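Local coordinates for protein alanine racemase (Acinetobacter baumannii, PDB 4QHR) that belongs to the alanine racemase family, two-domain proteins with a pyridoxal phosphate cofactor and an N-terminal TIM barrel, at residues A[91-97]-A[114-118]; A[137-141]-A[179-184]; A[264-269]-A[304-310]. All coordinates share one frame. Numbering follows the deposited sequence.

How the contacts relate
Contacts 1 and 2 both lie in the N-terminal TIM barrel, with centres about 25 Å apart and no touch. Each is partly buried and pairs outer helical elements, but contact 1 also reaches the barrel strand 95-99. Contact 3 lies in the C-terminal beta domain, on the other side of the chain's centre, about 55 Å and 59 Å from contacts 1 and 2, centre to centre. It is the most buried. No helix or strand is shared. Chemistry follows place. Contact 1 mixes apolar packing with two side-chain hydrogen bonds. Contact 2 is side-chain packing between two helices and the loop before one. Contact 3 is mainly a backbone ladder, with apolar side chains on both faces.

Contact 1: A[91-97]-A[114-118]; sequences IEQKFEC and AYIAQ
Ile-91 forms the apolar centre of this packing on the outside of the TIM barrel. It joins a helix-to-strand connection of the barrel to helix 112-117. Segment 91-97 ends helix 87-92, turns, and enters the parallel barrel strand 95-99. CA atoms are 5.6 Å apart at Ile-91 and Tyr-115 and 6.8 Å apart at Lys-94 and Gln-118. Ile-91 (chi1 m, chi2 t) places CG1 3.7 Å from Tyr-115 CD2, and its CG2 lies 4.1 Å from Ala-114 CB. Tyr-115 (chi1 t) runs its ring along the connection toward the strand. Cys-97 SG sits at the ring edge, 5.5 Å from the Tyr-115 centroid, a sulfur-aromatic contact.

Lys-94 is the first residue past helix 87-92 to leave helical phi/psi. It has positive phi (58/52) and closes a Schellman motif. Gln-118 (chi1 m, chi2 m) packs its CG 3.7 Å from Ile-91 CG2. Lys-94 CG lies 3.7 Å from Gln-118 NE2 at the solvent side. At the strand end, Cys-97 N donates to Tyr-115 OH at 2.9 Å, nearly straight at 173°. Tyr-115 OH is also hydrogen-bonded to Lys-121 O, so the hydroxyl bridges two backbones. The Glu-96 carboxylate makes a salt bridge to Lys-121 and accepts a hydrogen bond from Trp-123. At the outer edge, Ile-91 O accepts from Lys-94 N at 3.2 Å and from Gln-118 NE2 at 2.9 Å, the latter with an N-H...O angle of 155°.

Contact 2: A[137-141]-A[179-184]; sequences DPEII and HIKETC
The first turn of helix 139-149, with the loop before it, meets the last turn of helix 168-184 through side chains. Asp-137 and Pro-138 lead into the first helix, with a cis peptide bond before Pro-138. Ile-141 N bonds to Pro-138 O at 2.9 Å. The closest backbones are Ile-141 and Cys-184, with CA atoms 6.9 Å apart.

The apolar contacts centre on Ile-180 (chi1 m, chi2 m). Its CD1 lies 3.8 Å from Ile-140 CG2, 3.8 Å from Ile-141 CD1 and 3.6 Å from the carboxylate carbon, Asp-137 CG. Ile-141 (chi1 m, chi2 t) also puts CD1 3.8 Å from Thr-183 CG2, and its CG2 is 4.2 Å from Cys-184 SG. Ile-140 and Ile-180 both rest on Leu-156 of the barrel strand 154-157.

Polar groups lie at the more exposed end. Asp-137 (chi1 t) brings OD2 to the imidazole edge, 3.1 Å from His-179 CD2. His-179 NE2, 3.4 Å from Asp-137 OD2, is too poorly angled for a hydrogen bond. Within helix 168-184, Thr-183 (chi1 m) donates OG1 to His-179 O at 2.7 Å, and Thr-183 N bonds to the same oxygen at 2.9 Å. Cys-184 O accepts from Lys-148, further along helix 139-149.

Such packing of successive outer helices, over the strand between them, is characteristic of the beta/alpha units of a TIM barrel.

Contact 3: A[264-269]-A[304-310]; sequences MDIAIV and MIAIDVT
This contact is an antiparallel strand pair within the mixed sheet of the C-terminal beta domain. Strands 264-269 and 305-308 are extended and approach to 4.7 Å between axes, their directions 148° apart. Ala-267 with Ile-307 and Val-269 with Ile-305 are hydrogen-bonded pairs. Ile-266 with Asp-308 and Ile-268 with Ala-306 are non-hydrogen-bonded pairs. Ala-267 N reaches Ile-307 O at 2.9 Å, and Ile-307 N reaches Ala-267 O at 3.0 Å. Val-269 N reaches Ile-305 O at 2.8 Å, and Ile-305 N reaches Val-269 O at 3.2 Å.

On the face with Ala-267 and Val-269, Val-269 CG2 packs 3.6 Å from Ile-307 CD1, and Ala-267 CB lies 3.8 Å from Ile-307 CG1. On the other face, Ala-306 CB lies 3.8 Å from CD1 of Ile-268 (chi1 m, chi2 m) and 4.1 Å from Ile-266 CG2. At the strand end, Ile-268 CG2 meets Met-304 SD at 3.7 Å. Here Arg-132 of the second subunit packs on Ile-268 and Met-304. Strands 234-246 and 292-297 flank the pair.

At the far end, Val-309 (phi/psi -111/13) leaves the strand conformation, and Val-309 N donates to Asp-265 O at 3.0 Å. Asp-308 (chi1 t) makes an Asx turn, its OD1 accepting from Thr-310 N at 2.9 Å. Thr-310 OG1 donates to Asp-308 OD1 at 2.7 Å and accepts from Asp-265 N at 3.0 Å.

Contact 1: A[91-97]-A[114-118]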
loop_
_atom_site.group_PDB
_atom_site.type_symbol
_atom_site.label_atom_id
_atom_site.label_comp_id
_atom_site.label_asym_id
_atom_site.label_seq_id
_atom_site.Cartn_x
_atom_site.Cartn_y
_atom_site.Cartn_z
ATOM N N ILE A 91 -7.756 8.454 -29.753
ATOM C CA ILE A 91 -7.378 8.683 -31.123
ATOM C C ILE A 91 -6.426 9.885 -31.261
ATOM O O ILE A 91 -5.412 9.810 -31.978
ATOM C CB ILE A 91 -8.633 8.828 -31.982
ATOM C CG1 ILE A 91 -9.345 7.466 -32.127
ATOM C CG2 ILE A 91 -8.313 9.385 -33.319
ATOM C CD1 ILE A 91 -10.817 7.641 -32.522
ATOM N N GLU A 92 -6.713 10.949 -30.535
ATOM C CA GLU A 92 -5.962 12.207 -30.648
ATOM C C GLU A 92 -4.549 12.023 -30.095
ATOM O O GLU A 92 -3.566 12.503 -30.676
ATOM C CB GLU A 92 -6.712 13.318 -29.918
ATOM C CG GLU A 92 -5.955 14.621 -29.671
ATOM C CD GLU A 92 -5.656 15.420 -30.932
ATOM O OE1 GLU A 92 -4.697 16.209 -30.858
ATOM O OE2 GLU A 92 -6.346 15.288 -31.989
ATOM N N GLN A 93 -4.457 11.299 -28.996
ATOM C CA GLN A 93 -3.185 11.007 -28.382
ATOM C C GLN A 93 -2.427 9.834 -29.004
ATOM O O GLN A 93 -1.333 9.498 -28.534
ATOM C CB GLN A 93 -3.421 10.710 -26.907
ATOM C CG GLN A 93 -4.021 11.855 -26.092
ATOM C CD GLN A 93 -3.034 12.982 -25.918
ATOM O OE1 GLN A 93 -1.845 12.812 -26.154
ATOM N NE2 GLN A 93 -3.521 14.137 -25.524
ATOM N N LYS A 94 -3.001 9.213 -30.022
ATOM C CA LYS A 94 -2.427 8.012 -30.635
ATOM C C LYS A 94 -2.224 6.815 -29.662
ATOM O O LYS A 94 -1.131 6.218 -29.586
ATOM C CB LYS A 94 -1.126 8.325 -31.334
ATOM C CG LYS A 94 -1.325 9.256 -32.523
ATOM C CD LYS A 94 0.011 9.507 -33.204
ATOM C CE LYS A 94 -0.181 10.272 -34.509
ATOM N NZ LYS A 94 0.923 11.284 -34.648
ATOM N N PHE A 95 -3.285 6.474 -28.959
ATOM C CA PHE A 95 -3.316 5.321 -28.075
ATOM C C PHE A 95 -4.045 4.177 -28.786
ATOM O O PHE A 95 -5.227 4.296 -29.138
ATOM C CB PHE A 95 -4.098 5.644 -26.799
ATOM C CG PHE A 95 -3.492 6.674 -25.906
ATOM C CD1 PHE A 95 -2.205 7.054 -25.999
ATOM C CD2 PHE A 95 -4.256 7.226 -24.918
ATOM C CE1 PHE A 95 -1.676 7.988 -25.165
ATOM C CE2 PHE A 95 -3.733 8.169 -24.052
ATOM C CZ PHE A 95 -2.446 8.541 -24.179
ATOM N N GLU A 96 -3.379 3.052 -29.009
ATOM C CA GLU A 96 -4.035 1.934 -29.615
ATOM C C GLU A 96 -4.864 1.253 -28.526
ATOM O O GLU A 96 -4.423 1.161 -27.385
ATOM C CB GLU A 96 -3.023 0.961 -30.188
ATOM C CG GLU A 96 -2.237 1.578 -31.334
ATOM C CD GLU A 96 -1.308 0.618 -32.004
ATOM O OE1 GLU A 96 -0.949 -0.413 -31.384
ATOM O OE2 GLU A 96 -1.000 0.883 -33.186
ATOM N N CYS A 97 -6.024 0.748 -28.913
ATOM C CA CYS A 97 -6.953 0.150 -27.983
ATOM C C CYS A 97 -7.045 -1.331 -28.134
ATOM O O CYS A 97 -7.191 -1.836 -29.245
ATOM C CB CYS A 97 -8.363 0.710 -28.185
ATOM S SG CYS A 97 -8.458 2.452 -27.802
ATOM N N ALA A 114 -11.422 8.070 -38.149
ATOM C CA ALA A 114 -10.377 8.794 -37.421
ATOM C C ALA A 114 -9.300 7.847 -36.814
ATOM O O ALA A 114 -8.113 8.097 -36.901
ATOM C CB ALA A 114 -11.012 9.644 -36.338
ATOM N N TYR A 115 -9.761 6.746 -36.220
ATOM C CA TYR A 115 -8.894 5.755 -35.630
ATOM C C TYR A 115 -7.950 5.206 -36.685
ATOM O O TYR A 115 -6.759 5.193 -36.487
ATOM C CB TYR A 115 -9.742 4.649 -34.981
ATOM C CG TYR A 115 -8.985 3.691 -34.102
ATOM C CD1 TYR A 115 -8.290 2.631 -34.644
ATOM C CD2 TYR A 115 -8.978 3.831 -32.700
ATOM C CE1 TYR A 115 -7.628 1.701 -33.831
ATOM C CE2 TYR A 115 -8.294 2.926 -31.866
ATOM C CZ TYR A 115 -7.607 1.866 -32.436
ATOM O OH TYR A 115 -6.908 0.946 -31.639
ATOM N N ILE A 116 -8.468 4.828 -37.842
ATOM C CA ILE A 116 -7.637 4.273 -38.925
ATOM C C ILE A 116 -6.733 5.352 -39.531
ATOM O O ILE A 116 -5.546 5.117 -39.796
ATOM C CB ILE A 116 -8.510 3.607 -40.015
ATOM C CG1 ILE A 116 -9.106 2.320 -39.429
ATOM C CG2 ILE A 116 -7.690 3.288 -41.271
ATOM C CD1 ILE A 116 -10.244 1.756 -40.249
ATOM N N ALA A 117 -7.245 6.556 -39.691
ATOM C CA ALA A 117 -6.415 7.601 -40.295
ATOM C C ALA A 117 -5.228 7.939 -39.407
ATOM O O ALA A 117 -4.179 8.294 -39.925
ATOM C CB ALA A 117 -7.245 8.828 -40.602
ATOM N N GLN A 118 -5.374 7.799 -38.089
ATOM C CA GLN A 118 -4.265 8.014 -37.152
ATOM C C GLN A 118 -3.225 6.898 -37.191
ATOM O O GLN A 118 -2.198 7.030 -36.570
ATOM C CB GLN A 118 -4.770 8.206 -35.699
ATOM C CG GLN A 118 -5.285 9.599 -35.393
ATOM C CD GLN A 118 -4.169 10.640 -35.299
ATOM O OE1 GLN A 118 -3.446 10.887 -36.267
ATOM N NE2 GLN A 118 -4.023 11.241 -34.143
#

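Contact 2: A[137-141]-A[179-184]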
loop_
_atom_site.group_PDB
_atom_site.type_symbol
_atom_site.label_atom_id
_atom_site.label_comp_id
_atom_site.label_asym_id
_atom_site.label_seq_id
_atom_site.Cartn_x
_atom_site.Cartn_y
_atom_site.Cartn_z
ATOM N N ASP A 137 -13.592 -18.134 -28.662
ATOM C CA ASP A 137 -13.545 -18.828 -29.938
ATOM C C ASP A 137 -14.901 -19.514 -30.026
ATOM O O ASP A 137 -15.171 -20.306 -29.130
ATOM C CB ASP A 137 -12.409 -19.851 -29.907
ATOM C CG ASP A 137 -12.338 -20.692 -31.172
ATOM O OD1 ASP A 137 -13.155 -20.495 -32.086
ATOM O OD2 ASP A 137 -11.431 -21.536 -31.249
ATOM N N PRO A 138 -15.718 -19.299 -31.064
ATOM C CA PRO A 138 -15.298 -18.706 -32.373
ATOM C C PRO A 138 -15.641 -17.264 -32.656
ATOM O O PRO A 138 -15.225 -16.776 -33.703
ATOM C CB PRO A 138 -16.051 -19.591 -33.402
ATOM C CG PRO A 138 -17.314 -19.969 -32.688
ATOM C CD PRO A 138 -16.926 -20.154 -31.229
ATOM N N GLU A 139 -16.347 -16.582 -31.755
ATOM C CA GLU A 139 -16.751 -15.194 -31.956
ATOM C C GLU A 139 -15.644 -14.238 -32.341
ATOM O O GLU A 139 -15.874 -13.319 -33.104
ATOM C CB GLU A 139 -17.364 -14.616 -30.694
ATOM N N ILE A 140 -14.460 -14.447 -31.788
ATOM C CA ILE A 140 -13.293 -13.622 -32.076
ATOM C C ILE A 140 -12.926 -13.633 -33.559
ATOM O O ILE A 140 -12.432 -12.653 -34.083
ATOM C CB ILE A 140 -12.073 -13.998 -31.199
ATOM C CG1 ILE A 140 -11.045 -12.858 -31.227
ATOM C CG2 ILE A 140 -11.390 -15.266 -31.650
ATOM C CD1 ILE A 140 -9.942 -12.948 -30.188
ATOM N N ILE A 141 -13.203 -14.736 -34.244
ATOM C CA ILE A 141 -12.868 -14.844 -35.671
ATOM C C ILE A 141 -13.735 -13.904 -36.474
ATOM O O ILE A 141 -13.244 -13.223 -37.355
ATOM C CB ILE A 141 -12.972 -16.293 -36.184
ATOM C CG1 ILE A 141 -11.964 -17.155 -35.451
ATOM C CG2 ILE A 141 -12.747 -16.351 -37.709
ATOM C CD1 ILE A 141 -12.224 -18.640 -35.582
ATOM N N HIS A 179 -4.490 -21.837 -33.137
ATOM C CA HIS A 179 -5.679 -22.090 -33.968
ATOM C C HIS A 179 -6.237 -20.786 -34.478
ATOM O O HIS A 179 -6.572 -20.660 -35.660
ATOM C CB HIS A 179 -6.771 -22.905 -33.208
ATOM C CG HIS A 179 -8.134 -22.827 -33.828
ATOM N ND1 HIS A 179 -8.403 -23.278 -35.100
ATOM C CD2 HIS A 179 -9.306 -22.341 -33.350
ATOM C CE1 HIS A 179 -9.680 -23.074 -35.385
ATOM N NE2 HIS A 179 -10.251 -22.500 -34.339
ATOM N N ILE A 180 -6.318 -19.790 -33.602
ATOM C CA ILE A 180 -6.919 -18.549 -34.016
ATOM C C ILE A 180 -5.964 -17.813 -34.930
ATOM O O ILE A 180 -6.393 -17.264 -35.919
ATOM C CB ILE A 180 -7.367 -17.681 -32.826
ATOM C CG1 ILE A 180 -8.437 -18.409 -31.995
ATOM C CG2 ILE A 180 -7.954 -16.375 -33.345
ATOM C CD1 ILE A 180 -9.784 -18.578 -32.684
ATOM N N LYS A 181 -4.687 -17.804 -34.590
ATOM C CA LYS A 181 -3.655 -17.184 -35.416
ATOM C C LYS A 181 -3.744 -17.764 -36.859
ATOM O O LYS A 181 -3.972 -17.019 -37.828
ATOM C CB LYS A 181 -2.295 -17.418 -34.774
ATOM C CG LYS A 181 -1.028 -16.946 -35.504
ATOM C CD LYS A 181 -0.969 -15.486 -35.693
ATOM C CE LYS A 181 0.438 -14.942 -35.807
ATOM N NZ LYS A 181 0.993 -14.978 -37.170
ATOM N N GLU A 182 -3.604 -19.087 -36.971
ATOM C CA GLU A 182 -3.723 -19.802 -38.257
ATOM C C GLU A 182 -4.965 -19.397 -38.992
ATOM O O GLU A 182 -4.914 -19.014 -40.161
ATOM C CB GLU A 182 -3.759 -21.347 -38.064
ATOM N N THR A 183 -6.090 -19.467 -38.312
ATOM C CA THR A 183 -7.383 -19.091 -38.906
ATOM C C THR A 183 -7.495 -17.620 -39.408
ATOM O O THR A 183 -8.197 -17.347 -40.403
ATOM C CB THR A 183 -8.548 -19.415 -37.918
ATOM O OG1 THR A 183 -8.519 -20.810 -37.579
ATOM C CG2 THR A 183 -9.844 -19.136 -38.531
ATOM N N CYS A 184 -6.816 -16.692 -38.736
ATOM C CA CYS A 184 -6.916 -15.273 -39.061
ATOM C C CYS A 184 -5.677 -14.731 -39.746
ATOM O O CYS A 184 -5.636 -13.555 -40.087
ATOM C CB CYS A 184 -7.213 -14.454 -37.784
ATOM S SG CYS A 184 -8.885 -14.764 -37.115
#

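Contact 3: A[264-269]-A[304-310]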
loop_
_atom_site.group_PDB
_atom_site.type_symbol
_atom_site.label_atom_id
_atom_site.label_comp_id
_atom_site.label_asym_id
_atom_site.label_seq_id
_atom_site.Cartn_x
_atom_site.Cartn_y
_atom_site.Cartn_z
ATOM N N MET A 264 19.009 -10.133 24.440
ATOM C CA MET A 264 19.238 -9.694 23.076
ATOM C C MET A 264 19.160 -8.192 22.876
ATOM O O MET A 264 18.662 -7.462 23.727
ATOM C CB MET A 264 18.270 -10.424 22.136
ATOM C CG MET A 264 16.803 -10.185 22.349
ATOM S SD MET A 264 15.817 -11.389 21.437
ATOM C CE MET A 264 15.874 -10.801 19.775
ATOM N N ASP A 265 19.685 -7.760 21.739
ATOM C CA ASP A 265 19.673 -6.362 21.305
ATOM C C ASP A 265 18.633 -6.231 20.188
ATOM O O ASP A 265 18.609 -7.031 19.285
ATOM C CB ASP A 265 21.076 -5.963 20.842
ATOM C CG ASP A 265 22.102 -6.192 21.930
ATOM O OD1 ASP A 265 21.899 -5.608 22.992
ATOM O OD2 ASP A 265 23.051 -6.986 21.745
ATOM N N ILE A 266 17.781 -5.230 20.316
ATOM C CA ILE A 266 16.662 -4.952 19.427
ATOM C C ILE A 266 16.903 -3.591 18.867
ATOM O O ILE A 266 17.346 -2.719 19.586
ATOM C CB ILE A 266 15.353 -4.858 20.242
ATOM C CG1 ILE A 266 15.052 -6.226 20.864
ATOM C CG2 ILE A 266 14.184 -4.432 19.367
ATOM C CD1 ILE A 266 15.082 -7.388 19.883
ATOM N N ALA A 267 16.628 -3.404 17.588
ATOM C CA ALA A 267 16.585 -2.039 17.051
ATOM C C ALA A 267 15.164 -1.748 16.527
ATOM O O ALA A 267 14.493 -2.634 16.001
ATOM C CB ALA A 267 17.587 -1.889 15.948
ATOM N N ILE A 268 14.741 -0.495 16.679
ATOM C CA ILE A 268 13.518 -0.044 16.086
ATOM C C ILE A 268 13.871 0.704 14.800
ATOM O O ILE A 268 14.799 1.539 14.749
ATOM C CB ILE A 268 12.677 0.811 17.039
ATOM C CG1 ILE A 268 12.460 0.089 18.372
ATOM C CG2 ILE A 268 11.343 1.174 16.382
ATOM C CD1 ILE A 268 11.818 -1.290 18.263
ATOM N N VAL A 269 13.109 0.391 13.743
ATOM C CA VAL A 269 13.351 0.937 12.434
ATOM C C VAL A 269 12.167 1.802 12.001
ATOM O O VAL A 269 11.016 1.464 12.287
ATOM C CB VAL A 269 13.517 -0.206 11.418
ATOM C CG1 VAL A 269 13.665 0.334 10.022
ATOM C CG2 VAL A 269 14.746 -1.045 11.783
ATOM N N MET A 304 6.534 1.657 12.525
ATOM C CA MET A 304 7.766 1.095 13.071
ATOM C C MET A 304 7.794 -0.429 13.001
ATOM O O MET A 304 6.730 -1.060 13.038
ATOM C CB MET A 304 7.878 1.463 14.529
ATOM C CG MET A 304 8.341 2.860 14.782
ATOM S SD MET A 304 8.281 3.275 16.547
ATOM C CE MET A 304 6.550 3.623 16.840
ATOM N N ILE A 305 9.011 -0.966 12.878
ATOM C CA ILE A 305 9.264 -2.391 13.042
ATOM C C ILE A 305 10.421 -2.598 14.013
ATOM O O ILE A 305 11.258 -1.682 14.246
ATOM C CB ILE A 305 9.535 -3.152 11.677
ATOM C CG1 ILE A 305 10.872 -2.736 11.055
ATOM C CG2 ILE A 305 8.399 -2.971 10.726
ATOM C CD1 ILE A 305 11.257 -3.414 9.750
ATOM N N ALA A 306 10.484 -3.828 14.567
ATOM C CA ALA A 306 11.592 -4.221 15.427
ATOM C C ALA A 306 12.407 -5.341 14.751
ATOM O O ALA A 306 11.833 -6.233 14.117
ATOM C CB ALA A 306 11.072 -4.673 16.775
ATOM N N ILE A 307 13.734 -5.275 14.893
ATOM C CA ILE A 307 14.648 -6.242 14.337
ATOM C C ILE A 307 15.616 -6.716 15.424
ATOM O O ILE A 307 15.965 -5.955 16.354
ATOM C CB ILE A 307 15.408 -5.685 13.119
ATOM C CG1 ILE A 307 16.249 -4.513 13.501
ATOM C CG2 ILE A 307 14.431 -5.231 11.994
ATOM C CD1 ILE A 307 16.880 -3.885 12.289
ATOM N N ASP A 308 16.008 -7.979 15.318
ATOM C CA ASP A 308 17.013 -8.546 16.193
ATOM C C ASP A 308 18.377 -8.214 15.626
ATOM O O ASP A 308 18.741 -8.720 14.571
ATOM C CB ASP A 308 16.810 -10.056 16.285
ATOM C CG ASP A 308 17.880 -10.746 17.092
ATOM O OD1 ASP A 308 18.697 -10.072 17.713
ATOM O OD2 ASP A 308 17.851 -12.006 17.105
ATOM N N VAL A 309 19.121 -7.377 16.349
ATOM C CA VAL A 309 20.443 -6.944 15.934
ATOM C C VAL A 309 21.532 -7.522 16.826
ATOM O O VAL A 309 22.671 -7.076 16.759
ATOM C CB VAL A 309 20.583 -5.415 15.874
ATOM C CG1 VAL A 309 19.744 -4.880 14.711
ATOM C CG2 VAL A 309 20.216 -4.735 17.192
ATOM N N THR A 310 21.188 -8.498 17.644
ATOM C CA THR A 310 22.167 -9.130 18.533
ATOM C C THR A 310 23.503 -9.418 17.813
ATOM O O THR A 310 24.575 -9.037 18.319
ATOM C CB THR A 310 21.583 -10.388 19.209
ATOM O OG1 THR A 310 20.364 -10.028 19.865
ATOM C CG2 THR A 310 22.585 -10.937 20.274
#